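Side-chain contacts in adenine phosphoribosyltransferase, putative (Trypanosoma brucei brucei, PDB 5VN4), which probably catalyses the transfer of a 5-phosphoribosyl group from phosphoribosyl diphosphate to adenine, a single-step salvage route to AMP: residues R49-G54 against G182-T187; Q193-F198 against V206-L211; K30-Y35 against E214-D219; M9-V14 against R67-D72. All blocks are in the same frame, centred on the assembly; numbering follows the deposited sequence. Where two conformers were deposited one is given.

Contact 1: R49-G54 against G182-T187. With ADE (adenine), chain C.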
loop_
_atom_site.group_PDB
_atom_site.type_symbol
_atom_site.label_atom_id
_atom_site.label_comp_id
_atom_site.label_asym_id
_atom_site.label_seq_id
_atom_site.Cartn_x
_atom_site.Cartn_y
_atom_site.Cartn_z
ATOM N N ARG A 49 18.680 -4.331 12.592
ATOM C CA ARG A 49 18.615 -4.748 11.190
ATOM C C ARG A 49 17.221 -4.421 10.665
ATOM O O ARG A 49 16.245 -5.108 10.987
ATOM C CB ARG A 49 18.967 -6.228 11.042
ATOM C CG ARG A 49 20.348 -6.542 11.611
ATOM C CD ARG A 49 20.981 -7.869 11.171
ATOM N NE ARG A 49 22.375 -7.905 11.630
ATOM C CZ ARG A 49 23.319 -8.731 11.187
ATOM N NH1 ARG A 49 23.050 -9.638 10.259
ATOM N NH2 ARG A 49 24.547 -8.643 11.682
ATOM N N PHE A 50 17.129 -3.365 9.866
ATOM C CA PHE A 50 15.861 -2.914 9.309
ATOM C C PHE A 50 15.682 -3.498 7.914
ATOM O O PHE A 50 16.479 -3.218 7.011
ATOM C CB PHE A 50 15.812 -1.389 9.251
ATOM C CG PHE A 50 14.502 -0.850 8.730
ATOM C CD1 PHE A 50 13.432 -0.637 9.585
ATOM C CD2 PHE A 50 14.331 -0.577 7.384
ATOM C CE1 PHE A 50 12.220 -0.152 9.102
ATOM C CE2 PHE A 50 13.135 -0.086 6.905
ATOM C CZ PHE A 50 12.068 0.115 7.763
ATOM N N ALA A 51 14.605 -4.256 7.728
ATOM C CA ALA A 51 14.354 -4.975 6.478
ATOM C C ALA A 51 13.465 -4.116 5.580
ATOM O O ALA A 51 12.242 -4.068 5.749
ATOM C CB ALA A 51 13.724 -6.328 6.777
ATOM N N GLU A 52 14.083 -3.456 4.602
ATOM C CA GLU A 52 13.374 -2.526 3.725
ATOM C C GLU A 52 12.475 -3.281 2.745
ATOM O O GLU A 52 12.945 -4.091 1.940
ATOM C CB GLU A 52 14.397 -1.668 2.977
ATOM C CG GLU A 52 13.844 -0.839 1.821
ATOM C CD GLU A 52 12.767 0.140 2.250
ATOM O OE1 GLU A 52 12.972 0.849 3.266
ATOM O OE2 GLU A 52 11.716 0.194 1.563
ATOM N N VAL A 53 11.174 -2.991 2.784
ATOM C CA VAL A 53 10.235 -3.711 1.924
ATOM C C VAL A 53 10.413 -3.365 0.444
ATOM O O VAL A 53 10.019 -4.158 -0.426
ATOM C CB VAL A 53 8.787 -3.454 2.390
ATOM C CG1 VAL A 53 8.322 -2.079 1.925
ATOM C CG2 VAL A 53 7.855 -4.552 1.907
ATOM N N GLY A 54 11.007 -2.210 0.129
ATOM C CA GLY A 54 11.147 -1.828 -1.267
ATOM C C GLY A 54 12.009 -2.775 -2.081
ATOM O O GLY A 54 11.792 -2.930 -3.283
ATOM N N GLY A 182 2.291 -12.627 6.914
ATOM C CA GLY A 182 3.328 -11.651 6.636
ATOM C C GLY A 182 4.422 -12.261 5.784
ATOM O O GLY A 182 4.400 -13.453 5.466
ATOM N N ILE A 183 5.405 -11.433 5.427
ATOM C CA ILE A 183 6.558 -11.950 4.697
ATOM C C ILE A 183 7.809 -12.130 5.553
ATOM O O ILE A 183 8.704 -12.891 5.156
ATOM C CB ILE A 183 6.865 -11.183 3.390
ATOM C CG1 ILE A 183 7.194 -9.707 3.661
ATOM C CG2 ILE A 183 5.706 -11.351 2.413
ATOM C CD1 ILE A 183 7.711 -8.972 2.427
ATOM N N LEU A 184 7.885 -11.483 6.722
ATOM C CA LEU A 184 9.060 -11.576 7.585
ATOM C C LEU A 184 8.603 -11.612 9.035
ATOM O O LEU A 184 7.963 -10.670 9.510
ATOM C CB LEU A 184 9.997 -10.385 7.353
ATOM C CG LEU A 184 11.207 -10.313 8.282
ATOM C CD1 LEU A 184 12.118 -11.516 8.114
ATOM C CD2 LEU A 184 11.966 -9.040 8.023
ATOM N N GLY A 185 8.934 -12.694 9.730
ATOM C CA GLY A 185 8.631 -12.813 11.145
ATOM C C GLY A 185 9.918 -12.877 11.932
ATOM O O GLY A 185 10.789 -13.699 11.627
ATOM N N LEU A 186 10.082 -11.998 12.920
ATOM C CA LEU A 186 11.289 -12.008 13.747
ATOM C C LEU A 186 10.946 -12.863 14.959
ATOM O O LEU A 186 10.457 -12.374 15.981
ATOM C CB LEU A 186 11.695 -10.588 14.115
ATOM C CG LEU A 186 11.905 -9.655 12.908
ATOM C CD1 LEU A 186 12.264 -8.253 13.350
ATOM C CD2 LEU A 186 12.960 -10.205 11.961
ATOM N N THR A 187 11.176 -14.175 14.837
ATOM C CA THR A 187 10.573 -15.098 15.800
ATOM C C THR A 187 11.152 -14.934 17.196
ATOM O O THR A 187 10.471 -15.244 18.177
ATOM C CB THR A 187 10.643 -16.552 15.326
ATOM O OG1 THR A 187 11.991 -17.026 15.379
ATOM C CG2 THR A 187 10.119 -16.678 13.902
HETATM N N9 ADE C . 8.942 -3.165 11.351
HETATM C C8 ADE C . 9.177 -3.521 12.643
HETATM N N7 ADE C . 10.383 -4.001 12.848
HETATM C C5 ADE C . 10.976 -3.961 11.601
HETATM C C6 ADE C . 12.262 -4.338 11.144
HETATM N N6 ADE C . 13.221 -4.855 11.938
HETATM N N1 ADE C . 12.530 -4.161 9.835
HETATM C C2 ADE C . 11.573 -3.651 9.046
HETATM N N3 ADE C . 10.340 -3.257 9.359
HETATM C C4 ADE C . 10.100 -3.447 10.666
#
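Ala-51 N donates an almost straight hydrogen bond to adenine N1, at 3.0 Å and 169°. Next to it, adenine N6 donates to Arg-49 O at 3.2 Å. The two backbone bonds read N1 and N6, the Watson-Crick edge of the base. This is the adenine pocket of a type I phosphoribosyltransferase, and Arg-90 and Glu-128 add further bonds to the ligand. The two faces of the base are met from opposite sides. Phe-50 has its CG anti to the backbone N (chi1 -178°), and this lays the phenyl ring over one face of adenine. Adenine C2 sits 3.5 Å above the Phe-50 ring plane, toward the rim. On the other face, Leu-186 CD1 comes to 3.8 Å from adenine N6.

The two protein segments themselves meet through aliphatic carbons. The methyl CB of Ala-51 presses on Leu-184 CD2 at 3.5 Å, closer than a usual van der Waals contact. Ala-51 thus binds the base with its N and packs on strand 184-185 with its CB. Both residues are buried.

Just beyond, Glu-52 turns its carboxylate back on the chain. Its OE2 accepts from Gly-54 N at 2.9 Å on the anti side, a capping bond ahead of helix 54-57. Its OE1 accepts from Ala-116 N of the second subunit, so the dimer partner reaches this wall of the pocket. Val-53 packs on Leu-108 of that subunit, and across the contact its CG2 comes to 4.5 Å from Ile-183 CD1.

Contact 2: Q193-F198 against V206-L211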
loop_
_atom_site.group_PDB
_atom_site.type_symbol
_atom_site.label_atom_id
_atom_site.label_comp_id
_atom_site.label_asym_id
_atom_site.label_seq_id
_atom_site.Cartn_x
_atom_site.Cartn_y
_atom_site.Cartn_z
ATOM N N GLN A 193 2.691 -13.557 20.798
ATOM C CA GLN A 193 2.211 -13.501 22.178
ATOM C C GLN A 193 1.078 -12.509 22.398
ATOM O O GLN A 193 0.075 -12.888 23.027
ATOM C CB GLN A 193 3.369 -13.290 23.156
ATOM C CG GLN A 193 2.904 -13.101 24.593
ATOM C CD GLN A 193 4.028 -12.660 25.505
ATOM O OE1 GLN A 193 5.205 -12.833 25.185
ATOM N NE2 GLN A 193 3.674 -12.077 26.644
ATOM N N PRO A 194 1.159 -11.250 21.943
ATOM C CA PRO A 194 0.044 -10.325 22.226
ATOM C C PRO A 194 -1.284 -10.805 21.663
ATOM O O PRO A 194 -2.279 -10.861 22.397
ATOM C CB PRO A 194 0.531 -8.994 21.634
ATOM C CG PRO A 194 2.029 -9.116 21.605
ATOM C CD PRO A 194 2.290 -10.556 21.291
ATOM N N ALA A 195 -1.313 -11.211 20.391
ATOM C CA ALA A 195 -2.552 -11.691 19.785
ATOM C C ALA A 195 -3.058 -12.947 20.477
ATOM O O ALA A 195 -4.271 -13.128 20.634
ATOM C CB ALA A 195 -2.326 -11.966 18.299
ATOM N N HIS A 196 -2.146 -13.837 20.882
ATOM C CA HIS A 196 -2.539 -15.121 21.455
ATOM C C HIS A 196 -2.927 -15.034 22.921
ATOM O O HIS A 196 -3.466 -16.008 23.457
ATOM C CB HIS A 196 -1.423 -16.151 21.296
ATOM C CG HIS A 196 -1.282 -16.669 19.902
ATOM N ND1 HIS A 196 -0.228 -17.465 19.508
ATOM C CD2 HIS A 196 -2.059 -16.504 18.806
ATOM C CE1 HIS A 196 -0.363 -17.768 18.229
ATOM N NE2 HIS A 196 -1.466 -17.198 17.778
ATOM N N THR A 197 -2.670 -13.913 23.582
ATOM C CA THR A 197 -3.048 -13.764 24.978
ATOM C C THR A 197 -4.122 -12.704 25.187
ATOM O O THR A 197 -4.738 -12.677 26.257
ATOM C CB THR A 197 -1.813 -13.523 25.868
ATOM O OG1 THR A 197 -1.131 -12.340 25.461
ATOM C CG2 THR A 197 -0.842 -14.695 25.779
ATOM N N PHE A 198 -4.397 -11.879 24.174
ATOM C CA PHE A 198 -5.492 -10.913 24.221
ATOM C C PHE A 198 -6.808 -11.591 24.592
ATOM O O PHE A 198 -7.106 -12.700 24.140
ATOM C CB PHE A 198 -5.634 -10.254 22.840
ATOM C CG PHE A 198 -6.822 -9.332 22.715
ATOM C CD1 PHE A 198 -6.877 -8.150 23.434
ATOM C CD2 PHE A 198 -7.877 -9.646 21.874
ATOM C CE1 PHE A 198 -7.965 -7.298 23.322
ATOM C CE2 PHE A 198 -8.976 -8.791 21.750
ATOM C CZ PHE A 198 -9.020 -7.619 22.477
ATOM N N VAL A 206 -5.032 -19.055 16.346
ATOM C CA VAL A 206 -4.851 -18.370 15.068
ATOM C C VAL A 206 -3.396 -18.543 14.634
ATOM O O VAL A 206 -2.498 -18.015 15.303
ATOM C CB VAL A 206 -5.218 -16.885 15.162
ATOM C CG1 VAL A 206 -4.867 -16.179 13.846
ATOM C CG2 VAL A 206 -6.692 -16.727 15.486
ATOM N N PRO A 207 -3.121 -19.235 13.533
ATOM C CA PRO A 207 -1.729 -19.344 13.072
ATOM C C PRO A 207 -1.194 -18.012 12.565
ATOM O O PRO A 207 -1.903 -17.238 11.915
ATOM C CB PRO A 207 -1.806 -20.369 11.934
ATOM C CG PRO A 207 -3.100 -21.111 12.164
ATOM C CD PRO A 207 -4.041 -20.085 12.757
ATOM N N PHE A 208 0.073 -17.746 12.887
ATOM C CA PHE A 208 0.864 -16.709 12.235
ATOM C C PHE A 208 1.706 -17.387 11.164
ATOM O O PHE A 208 2.401 -18.364 11.450
ATOM C CB PHE A 208 1.816 -16.042 13.232
ATOM C CG PHE A 208 1.189 -14.958 14.083
ATOM C CD1 PHE A 208 -0.064 -15.109 14.654
ATOM C CD2 PHE A 208 1.902 -13.802 14.355
ATOM C CE1 PHE A 208 -0.602 -14.099 15.457
ATOM C CE2 PHE A 208 1.382 -12.794 15.151
ATOM C CZ PHE A 208 0.127 -12.941 15.712
ATOM N N VAL A 209 1.663 -16.858 9.945
ATOM C CA VAL A 209 2.418 -17.402 8.823
ATOM C C VAL A 209 3.258 -16.273 8.239
ATOM O O VAL A 209 2.715 -15.344 7.631
ATOM C CB VAL A 209 1.487 -17.996 7.760
ATOM C CG1 VAL A 209 2.280 -18.436 6.535
ATOM C CG2 VAL A 209 0.672 -19.149 8.345
ATOM N N THR A 210 4.576 -16.331 8.438
ATOM C CA THR A 210 5.479 -15.340 7.866
ATOM C C THR A 210 6.467 -16.069 6.973
ATOM O O THR A 210 7.199 -16.944 7.443
ATOM C CB THR A 210 6.214 -14.540 8.947
ATOM O OG1 THR A 210 6.984 -15.414 9.778
ATOM C CG2 THR A 210 5.231 -13.769 9.816
ATOM N N LEU A 211 6.492 -15.709 5.691
ATOM C CA LEU A 211 7.201 -16.529 4.710
ATOM C C LEU A 211 8.666 -16.741 5.081
ATOM O O LEU A 211 9.159 -17.875 5.054
ATOM C CB LEU A 211 7.065 -15.930 3.309
ATOM C CG LEU A 211 5.631 -15.915 2.781
ATOM C CD1 LEU A 211 5.618 -15.478 1.309
ATOM C CD2 LEU A 211 4.942 -17.266 2.957
#
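Phe-208 points the far end of its ring at the methyl group of Ala-195, with CZ 3.7 Å from Ala-195 CB. The methyl lies at the ring edge, close to the ring plane. The contact belongs to a beta-alpha-beta unit made of strand 184-185, helix 192-197 and strand 208-213. Here the helix packs against the start of the second strand of the unit, 208-213. Ala-195 also touches Val-167 of helix 161-172, and Phe-208 touches Val-180 of the adjacent strand 176-182. The apolar part thus faces the Rossmann-like core of the phosphoribosyltransferase fold.

His-196 makes the polar part. Its CG is anti to the carbonyl carbon (chi1 -75°), and the imidazole extends from the helix toward the chain entering the strand. There NE2 donates to Val-206 O at 2.8 Å, with an N-H...O angle of 159°. The oxygen lies near the imidazole plane, and the donor is tilted only modestly from the carbonyl plane. The bond fixes the rotation of the imidazole and shows that NE2 carries a proton. It also ties the helix to the backbone two residues before Phe-208.

The imidazole and the phenyl ring are neighbours but meet obliquely. Their centroids are 5.3 Å apart and their planes stand at 70°. The nearest atoms are His-196 NE2 and Phe-208 CE1, 4.0 Å apart.

On the helix itself, Thr-197 folds its hydroxyl back. Thr-197 OG1 donates to Gln-193 O at 2.8 Å, from above the carbonyl plane.

Contact 3: K30-Y35 against E214-D219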
loop_
_atom_site.group_PDB
_atom_site.type_symbol
_atom_site.label_atom_id
_atom_site.label_comp_id
_atom_site.label_asym_id
_atom_site.label_seq_id
_atom_site.Cartn_x
_atom_site.Cartn_y
_atom_site.Cartn_z
ATOM N N LYS A 30 14.891 -17.543 -2.833
ATOM C CA LYS A 30 14.723 -16.303 -3.591
ATOM C C LYS A 30 14.734 -15.080 -2.677
ATOM O O LYS A 30 15.368 -14.068 -2.993
ATOM C CB LYS A 30 13.433 -16.351 -4.414
ATOM C CG LYS A 30 13.476 -17.352 -5.561
ATOM C CD LYS A 30 12.197 -17.339 -6.375
ATOM C CE LYS A 30 12.315 -18.247 -7.579
ATOM N NZ LYS A 30 12.573 -19.650 -7.170
ATOM N N PHE A 31 14.023 -15.147 -1.542
ATOM C CA PHE A 31 14.065 -14.060 -0.565
ATOM C C PHE A 31 15.490 -13.806 -0.089
ATOM O O PHE A 31 15.888 -12.652 0.115
ATOM C CB PHE A 31 13.208 -14.403 0.656
ATOM C CG PHE A 31 11.766 -13.971 0.563
ATOM C CD1 PHE A 31 11.396 -12.657 0.828
ATOM C CD2 PHE A 31 10.769 -14.891 0.274
ATOM C CE1 PHE A 31 10.049 -12.266 0.779
ATOM C CE2 PHE A 31 9.432 -14.501 0.229
ATOM C CZ PHE A 31 9.080 -13.186 0.487
ATOM N N GLU A 32 16.271 -14.873 0.113
ATOM C CA GLU A 32 17.619 -14.708 0.652
ATOM C C GLU A 32 18.508 -13.897 -0.279
ATOM O O GLU A 32 19.463 -13.265 0.178
ATOM C CB GLU A 32 18.250 -16.071 0.926
ATOM C CG GLU A 32 17.685 -16.742 2.169
ATOM C CD GLU A 32 18.156 -18.173 2.353
ATOM O OE1 GLU A 32 18.907 -18.674 1.488
ATOM O OE2 GLU A 32 17.769 -18.801 3.370
ATOM N N LYS A 33 18.212 -13.892 -1.577
ATOM C CA LYS A 33 19.025 -13.138 -2.521
ATOM C C LYS A 33 18.579 -11.692 -2.686
ATOM O O LYS A 33 19.325 -10.898 -3.269
ATOM C CB LYS A 33 19.054 -13.857 -3.873
ATOM C CG LYS A 33 19.696 -15.228 -3.766
ATOM C CD LYS A 33 19.723 -15.990 -5.072
ATOM C CE LYS A 33 20.327 -17.375 -4.852
ATOM N NZ LYS A 33 19.594 -18.129 -3.790
ATOM N N VAL A 34 17.407 -11.317 -2.172
ATOM C CA VAL A 34 16.885 -9.980 -2.418
ATOM C C VAL A 34 16.634 -9.188 -1.146
ATOM O O VAL A 34 16.791 -7.963 -1.157
ATOM C CB VAL A 34 15.650 -9.975 -3.338
ATOM C CG1 VAL A 34 16.023 -10.473 -4.726
ATOM C CG2 VAL A 34 14.549 -10.805 -2.742
ATOM N N TYR A 35 16.272 -9.841 -0.038
ATOM C CA TYR A 35 16.001 -9.091 1.187
ATOM C C TYR A 35 17.317 -8.528 1.716
ATOM O O TYR A 35 18.301 -9.262 1.866
ATOM C CB TYR A 35 15.324 -9.980 2.232
ATOM C CG TYR A 35 14.007 -9.456 2.818
ATOM C CD1 TYR A 35 13.750 -8.095 2.970
ATOM C CD2 TYR A 35 13.021 -10.345 3.230
ATOM C CE1 TYR A 35 12.548 -7.641 3.526
ATOM C CE2 TYR A 35 11.825 -9.905 3.768
ATOM C CZ TYR A 35 11.588 -8.558 3.911
ATOM O OH TYR A 35 10.384 -8.164 4.456
ATOM N N GLU A 214 14.102 -14.245 10.661
ATOM C CA GLU A 214 15.325 -13.500 10.935
ATOM C C GLU A 214 16.567 -14.106 10.284
ATOM O O GLU A 214 17.579 -13.407 10.147
ATOM C CB GLU A 214 15.536 -13.355 12.449
ATOM C CG GLU A 214 15.592 -14.666 13.230
ATOM C CD GLU A 214 14.238 -15.087 13.790
ATOM O OE1 GLU A 214 13.232 -14.953 13.072
ATOM O OE2 GLU A 214 14.168 -15.554 14.957
ATOM N N THR A 215 16.532 -15.381 9.885
ATOM C CA THR A 215 17.714 -15.952 9.243
ATOM C C THR A 215 17.976 -15.335 7.877
ATOM O O THR A 215 19.084 -15.482 7.353
ATOM C CB THR A 215 17.610 -17.475 9.114
ATOM O OG1 THR A 215 16.607 -17.819 8.152
ATOM C CG2 THR A 215 17.289 -18.117 10.448
ATOM N N VAL A 216 16.986 -14.659 7.287
ATOM C CA VAL A 216 17.205 -13.974 6.016
ATOM C C VAL A 216 18.086 -12.743 6.186
ATOM O O VAL A 216 18.671 -12.264 5.207
ATOM C CB VAL A 216 15.856 -13.639 5.340
ATOM C CG1 VAL A 216 15.283 -12.327 5.869
ATOM C CG2 VAL A 216 15.998 -13.599 3.830
ATOM N N LEU A 217 18.208 -12.228 7.410
ATOM C CA LEU A 217 18.956 -10.999 7.685
ATOM C C LEU A 217 20.402 -11.317 8.082
ATOM O O LEU A 217 20.897 -10.945 9.148
ATOM C CB LEU A 217 18.238 -10.179 8.752
ATOM C CG LEU A 217 16.771 -9.860 8.450
ATOM C CD1 LEU A 217 16.155 -9.022 9.559
ATOM C CD2 LEU A 217 16.619 -9.159 7.108
ATOM N N SER A 218 21.084 -11.996 7.171
ATOM C CA SER A 218 22.434 -12.488 7.389
ATOM C C SER A 218 23.456 -11.371 7.185
ATOM O O SER A 218 23.169 -10.328 6.599
ATOM C CB SER A 218 22.727 -13.599 6.391
ATOM O OG SER A 218 22.541 -13.106 5.072
ATOM N N ASP A 219 24.678 -11.619 7.661
ATOM C CA ASP A 219 25.742 -10.626 7.529
ATOM C C ASP A 219 25.967 -10.242 6.074
ATOM O O ASP A 219 26.223 -9.071 5.764
ATOM C CB ASP A 219 27.042 -11.160 8.125
ATOM C CG ASP A 219 27.005 -11.231 9.630
ATOM O OD1 ASP A 219 26.040 -10.711 10.227
ATOM O OD2 ASP A 219 27.945 -11.805 10.215
HETATM O O HOH W 1 16.285 -17.307 5.228
#
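Val-216 turns its two methyl groups in different directions against segment 30-35. CG2 is anti to the backbone N and enters beside the helix backbone. It lies 3.7 Å from Glu-32 CA and 3.8 Å from Phe-31 O, and it also touches Tyr-35 CB. CG1 takes the other direction, between the backbone N and the carbonyl carbon (chi1 85°), and reaches Tyr-35 CD2 at 4.0 Å. The Tyr-35 and Val-216 side chains cross at about a right angle. The Glu-32 and Val-216 side chains cross obliquely, with Glu-32 CG 3.9 Å from Val-216 CG2.

Val-216 ends a 3-10 turn, and Leu-217 follows as the centre of an inverse gamma turn. This loop leaves the core strand 208-213 of the phosphoribosyltransferase fold and passes close to the adenine pocket. Leu-217 O accepts from Arg-49 NH1, and Asp-219 forms a salt bridge with Arg-49. Asn-221 ND2 bonds both Glu-32 O and Val-216 O, joining the two backbones.

The polar rim is bridged by water. Glu-32 extends beyond CG, and its OE2 accepts from a water molecule at 2.8 Å. The same water donates to Thr-215 OG1 at 3.0 Å.

Contact 4: M9-V14 against R67-D72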
loop_
_atom_site.group_PDB
_atom_site.type_symbol
_atom_site.label_atom_id
_atom_site.label_comp_id
_atom_site.label_asym_id
_atom_site.label_seq_id
_atom_site.Cartn_x
_atom_site.Cartn_y
_atom_site.Cartn_z
ATOM N N MET A 9 4.776 -24.402 -1.789
ATOM C CA MET A 9 5.866 -24.170 -0.850
ATOM C C MET A 9 5.442 -24.618 0.545
ATOM O O MET A 9 4.278 -24.480 0.927
ATOM C CB MET A 9 6.252 -22.687 -0.810
ATOM C CG MET A 9 6.663 -22.109 -2.161
ATOM S SD MET A 9 8.177 -22.864 -2.774
ATOM C CE MET A 9 7.933 -22.695 -4.540
ATOM N N SER A 10 6.399 -25.139 1.309
ATOM C CA SER A 10 6.120 -25.821 2.570
ATOM C C SER A 10 6.539 -24.989 3.772
ATOM O O SER A 10 7.617 -24.380 3.782
ATOM C CB SER A 10 6.842 -27.160 2.619
ATOM O OG SER A 10 6.319 -28.030 1.629
ATOM N N LEU A 11 5.692 -25.003 4.793
ATOM C CA LEU A 11 5.919 -24.298 6.042
ATOM C C LEU A 11 6.373 -25.263 7.124
ATOM O O LEU A 11 6.112 -26.467 7.069
ATOM C CB LEU A 11 4.627 -23.636 6.521
ATOM C CG LEU A 11 4.037 -22.544 5.637
ATOM C CD1 LEU A 11 2.644 -22.216 6.142
ATOM C CD2 LEU A 11 4.917 -21.302 5.628
ATOM N N VAL A 12 7.053 -24.702 8.122
ATOM C CA VAL A 12 7.405 -25.423 9.335
ATOM C C VAL A 12 7.002 -24.572 10.526
ATOM O O VAL A 12 7.100 -23.337 10.498
ATOM C CB VAL A 12 8.900 -25.796 9.399
ATOM C CG1 VAL A 12 9.244 -26.815 8.317
ATOM C CG2 VAL A 12 9.766 -24.558 9.281
ATOM N N GLU A 13 6.508 -25.237 11.563
ATOM C CA GLU A 13 6.067 -24.563 12.776
ATOM C C GLU A 13 7.270 -24.430 13.701
ATOM O O GLU A 13 7.732 -25.422 14.275
ATOM C CB GLU A 13 4.937 -25.354 13.431
ATOM C CG GLU A 13 4.177 -24.561 14.484
ATOM C CD GLU A 13 2.960 -25.298 15.037
ATOM O OE1 GLU A 13 2.235 -24.708 15.864
ATOM O OE2 GLU A 13 2.722 -26.459 14.653
ATOM N N VAL A 14 7.785 -23.209 13.843
ATOM C CA VAL A 14 9.025 -23.008 14.595
ATOM C C VAL A 14 8.774 -22.649 16.062
ATOM O O VAL A 14 9.622 -22.925 16.917
ATOM C CB VAL A 14 9.975 -22.008 13.901
ATOM C CG1 VAL A 14 10.406 -22.525 12.517
ATOM C CG2 VAL A 14 9.339 -20.645 13.786
ATOM N N ARG A 67 2.369 -13.600 -3.830
ATOM C CA ARG A 67 0.988 -13.652 -4.291
ATOM C C ARG A 67 0.540 -15.095 -4.479
ATOM O O ARG A 67 -0.509 -15.508 -3.967
ATOM C CB ARG A 67 0.882 -12.878 -5.609
ATOM C CG ARG A 67 -0.533 -12.628 -6.109
ATOM C CD ARG A 67 -1.055 -13.683 -7.088
ATOM N NE ARG A 67 -0.105 -14.099 -8.121
ATOM C CZ ARG A 67 0.046 -13.525 -9.314
ATOM N NH1 ARG A 67 -0.661 -12.455 -9.657
ATOM N NH2 ARG A 67 0.928 -14.027 -10.168
ATOM N N ASP A 68 1.334 -15.879 -5.210
ATOM C CA ASP A 68 0.940 -17.248 -5.527
ATOM C C ASP A 68 0.817 -18.089 -4.268
ATOM O O ASP A 68 -0.102 -18.906 -4.147
ATOM C CB ASP A 68 1.951 -17.881 -6.484
ATOM C CG ASP A 68 1.883 -17.311 -7.892
ATOM O OD1 ASP A 68 0.918 -16.588 -8.214
ATOM O OD2 ASP A 68 2.809 -17.592 -8.681
ATOM N N PHE A 69 1.741 -17.907 -3.320
ATOM C CA PHE A 69 1.684 -18.682 -2.084
ATOM C C PHE A 69 0.364 -18.459 -1.355
ATOM O O PHE A 69 -0.334 -19.418 -0.998
ATOM C CB PHE A 69 2.855 -18.334 -1.162
ATOM C CG PHE A 69 2.823 -19.105 0.124
ATOM C CD1 PHE A 69 3.408 -20.360 0.202
ATOM C CD2 PHE A 69 2.151 -18.615 1.233
ATOM C CE1 PHE A 69 3.345 -21.107 1.367
ATOM C CE2 PHE A 69 2.081 -19.357 2.400
ATOM C CZ PHE A 69 2.686 -20.603 2.468
ATOM N N PHE A 70 0.005 -17.193 -1.124
ATOM C CA PHE A 70 -1.182 -16.919 -0.319
ATOM C C PHE A 70 -2.484 -17.161 -1.078
ATOM O O PHE A 70 -3.462 -17.624 -0.482
ATOM C CB PHE A 70 -1.105 -15.519 0.287
ATOM C CG PHE A 70 -0.142 -15.418 1.430
ATOM C CD1 PHE A 70 -0.433 -16.034 2.640
ATOM C CD2 PHE A 70 1.050 -14.723 1.301
ATOM C CE1 PHE A 70 0.432 -15.955 3.705
ATOM C CE2 PHE A 70 1.930 -14.646 2.364
ATOM C CZ PHE A 70 1.617 -15.258 3.572
ATOM N N VAL A 71 -2.519 -16.882 -2.381
ATOM C CA VAL A 71 -3.707 -17.213 -3.161
ATOM C C VAL A 71 -3.960 -18.714 -3.127
ATOM O O VAL A 71 -5.077 -19.164 -2.844
ATOM C CB VAL A 71 -3.588 -16.671 -4.596
ATOM C CG1 VAL A 71 -4.713 -17.237 -5.465
ATOM C CG2 VAL A 71 -3.631 -15.150 -4.583
ATOM N N ASP A 72 -2.917 -19.514 -3.380
ATOM C CA ASP A 72 -3.085 -20.965 -3.356
ATOM C C ASP A 72 -3.494 -21.452 -1.975
ATOM O O ASP A 72 -4.341 -22.345 -1.850
ATOM C CB ASP A 72 -1.806 -21.670 -3.808
ATOM C CG ASP A 72 -1.820 -23.165 -3.500
ATOM O OD1 ASP A 72 -1.409 -23.562 -2.385
ATOM O OD2 ASP A 72 -2.262 -23.945 -4.371
#
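Phe-69 projects from helix 60-75 and is met along one side by Met-9 and at its far end by Leu-11. Its CG is anti to the backbone N (chi1 180°), which carries the ring out toward the N-terminal strand. The ring touches with its CD1, CE1 and CZ side. Met-9 CB lies 3.8 Å from Phe-69 CD1. Met-9 O lies 3.5 Å from Phe-69 CE1, at the ring edge and near its plane.

Met-9 meets the ring with the base of its side chain. The chain bends at chi2 (-65°), and SD and CE lead away from the phenylalanine. Leu-11 does the reverse and uses its branched end. Leu-11 CG and CD1 each lie 4.0 Å from Phe-69 CZ, and Leu-11 CD2 is the nearest to that atom at 3.9 Å. The isobutyl group thus covers the tip of the ring, approaching at a slant.

Within the helix, Phe-69 CD2 stands 3.8 Å above the middle of the Phe-70 ring, so Phe-69 presents its edge to the face of Phe-70. Just before Phe-69 in the helix, Arg-67 NE makes a salt bridge to Asp-68 OD1 at 2.7 Å. Arg-67 NH1 also pairs with Glu-101 of the second subunit.

This is plain packing of helix 60-75 on the sheet, near its edge strand 11-15. Strand 11-15 forms a hairpin with strand 18-21, where Leu-11 touches Phe-19. Leu-11 also reaches Val-209, and Phe-69 packs on Leu-211, both in strand 208-213.

Contacts 1, 2 and 4 reach the same mixed sheet, and contact 3 joins helix 26-34 to the loop that follows strand 208-213. Contact 1 lies deepest, its centre about 8 Å from the centre of the chain, and it alone touches adenine. Contacts 2 and 3 are buried but farther out, while contact 4 is only partly buried. Contact 2 is linked to contact 1 by backbone pairing of Gly-182 with Val-209 and Leu-211. Leu-211 also packs on Phe-69 and Phe-70 of contact 4. Contact 3 meets contact 1 through Arg-49 and Tyr-35. Across their segments, contact 2 has a direct hydrogen bond and contact 3 a water bridge; contacts 1 and 4 rest mainly on apolar packing.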